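Local coordinates for UDP-N-acetylglucosamine 4-epimerase (Bacillus cereus, PDB 3M2P), which probably interconverts UDP-N-acetylglucosamine and its C4 epimer, as a nucleotide-binding member of the NAD(P)-dependent epimerase/dehydratase family, at residues T117-N122 / S262-S267. Numbering follows the deposited sequence.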
# COMPACT_ATOMS: atom_id res chain seq x y z
N THR A 117 -12.27 10.94 9.71
CA THR A 117 -12.14 12.38 9.87
C THR A 117 -12.22 13.08 8.52
O THR A 117 -12.45 14.29 8.45
CB THR A 117 -10.77 12.68 10.52
OG1 THR A 117 -10.90 12.57 11.95
CG2 THR A 117 -10.22 14.06 10.14
N SER A 118 -12.07 12.29 7.47
CA SER A 118 -11.67 12.82 6.18
C SER A 118 -12.76 12.66 5.13
O SER A 118 -12.62 13.11 4.00
CB SER A 118 -10.42 12.07 5.73
OG SER A 118 -9.41 12.98 5.34
N LEU A 119 -13.83 11.99 5.51
CA LEU A 119 -14.95 11.77 4.61
C LEU A 119 -15.54 13.09 4.11
O LEU A 119 -15.60 14.08 4.85
CB LEU A 119 -16.02 10.93 5.33
CG LEU A 119 -15.61 9.50 5.67
CD1 LEU A 119 -16.30 9.03 6.92
CD2 LEU A 119 -15.91 8.56 4.50
N PRO A 120 -15.94 13.13 2.83
CA PRO A 120 -15.74 12.07 1.83
C PRO A 120 -14.30 12.08 1.28
O PRO A 120 -13.67 13.15 1.22
CB PRO A 120 -16.70 12.46 0.70
CG PRO A 120 -17.37 13.74 1.13
CD PRO A 120 -16.54 14.32 2.22
N TRP A 121 -13.81 10.91 0.87
CA TRP A 121 -12.44 10.79 0.39
C TRP A 121 -12.31 11.09 -1.10
O TRP A 121 -13.04 10.54 -1.92
CB TRP A 121 -11.90 9.39 0.66
CG TRP A 121 -11.89 9.02 2.11
CD1 TRP A 121 -11.41 9.76 3.14
CD2 TRP A 121 -12.36 7.80 2.68
NE1 TRP A 121 -11.57 9.10 4.32
CE2 TRP A 121 -12.15 7.88 4.07
CE3 TRP A 121 -12.95 6.64 2.16
CZ2 TRP A 121 -12.50 6.85 4.95
CZ3 TRP A 121 -13.30 5.61 3.04
CH2 TRP A 121 -13.07 5.73 4.41
N ASN A 122 -11.38 11.97 -1.45
CA ASN A 122 -11.02 12.12 -2.85
C ASN A 122 -9.61 11.59 -3.07
O ASN A 122 -8.89 11.34 -2.12
CB ASN A 122 -11.16 13.56 -3.36
CG ASN A 122 -10.16 14.51 -2.74
OD1 ASN A 122 -9.13 14.10 -2.21
ND2 ASN A 122 -10.46 15.79 -2.82
N SER A 262 -17.61 4.23 8.60
CA SER A 262 -18.09 4.86 7.37
C SER A 262 -17.08 4.77 6.23
O SER A 262 -15.88 4.95 6.43
CB SER A 262 -18.44 6.33 7.62
OG SER A 262 -19.74 6.44 8.17
N SER A 263 -17.57 4.50 5.02
CA SER A 263 -16.71 4.60 3.84
C SER A 263 -17.47 5.02 2.59
O SER A 263 -18.34 4.31 2.10
CB SER A 263 -15.91 3.31 3.61
OG SER A 263 -16.74 2.16 3.52
N TYR A 264 -17.13 6.19 2.08
CA TYR A 264 -17.69 6.67 0.83
C TYR A 264 -16.72 7.64 0.19
O TYR A 264 -15.82 8.14 0.86
CB TYR A 264 -19.06 7.32 1.02
CG TYR A 264 -19.16 8.33 2.15
CD1 TYR A 264 -19.59 7.94 3.41
CD2 TYR A 264 -18.86 9.67 1.94
CE1 TYR A 264 -19.70 8.85 4.44
CE2 TYR A 264 -18.97 10.59 2.97
CZ TYR A 264 -19.40 10.18 4.22
OH TYR A 264 -19.53 11.07 5.26
N MSE A 265 -16.91 7.91 -1.09
CA MSE A 265 -15.96 8.74 -1.82
C MSE A 265 -16.61 9.84 -2.62
O MSE A 265 -17.75 9.75 -3.06
CB MSE A 265 -15.14 7.90 -2.80
CG MSE A 265 -14.31 6.83 -2.16
SE MSE A 265 -13.73 5.54 -3.51
CE MSE A 265 -15.49 5.11 -4.27
N ASP A 266 -15.81 10.88 -2.83
CA ASP A 266 -16.08 11.94 -3.78
C ASP A 266 -15.61 11.47 -5.15
O ASP A 266 -14.42 11.19 -5.35
CB ASP A 266 -15.30 13.15 -3.31
CG ASP A 266 -15.35 14.28 -4.28
OD1 ASP A 266 -16.00 14.11 -5.33
OD2 ASP A 266 -14.74 15.34 -3.99
N SER A 267 -16.52 11.34 -6.11
CA SER A 267 -16.13 10.84 -7.43
C SER A 267 -16.12 11.91 -8.53
O SER A 267 -16.27 11.60 -9.72
CB SER A 267 -17.01 9.66 -7.84
OG SER A 267 -16.84 8.58 -6.95
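Tyr-264 sets its CG in the crowded position between backbone N and carbonyl carbon (chi1 48°), and this turns a ring that leaves its backbone away from 117-122 back across Leu-119, with Pro-120 at its edge. Leu-119, with CG beside its own backbone N, offers CD2 in return. Leu-119 CD2 sits 3.7 Å from the centroid of the Tyr-264 ring, almost on its normal, a CH-pi contact over the face. The opposite side of the same methyl lies over the centre of the Trp-121 ring, so the leucine branch is sandwiched between two aromatic planes. Pro-120, preceded by a cis peptide bond, brings CB to 3.7 Å from Tyr-264 CE2. Trp-121, whose CG also stands beside its N, carries its six-membered ring along 262-263, where Trp-121 CZ3 meets Ser-263 CB obliquely at 3.5 Å. Its NE1 is held by the Asp-115 carbonyl, and Tyr-113 stacks on the indole.

The backbones meet in a single bridge at Trp-121 and Met-265. Asp-266 N donates to Trp-121 O at 2.9 Å, from above the carbonyl plane; Trp-121 N reaches Tyr-264 O only weakly, at 3.4 Å. Bridge and packing thus fasten the loop between strand 103-109 and helix 132-150 of this Rossmann-type fold to 262-267, whose Ser-263 is backbone-bonded to Lys-196 and Glu-198 at strand 197-201. Packing should tie Leu-119 to both rings, while backbone and indole N-H fix Trp-121.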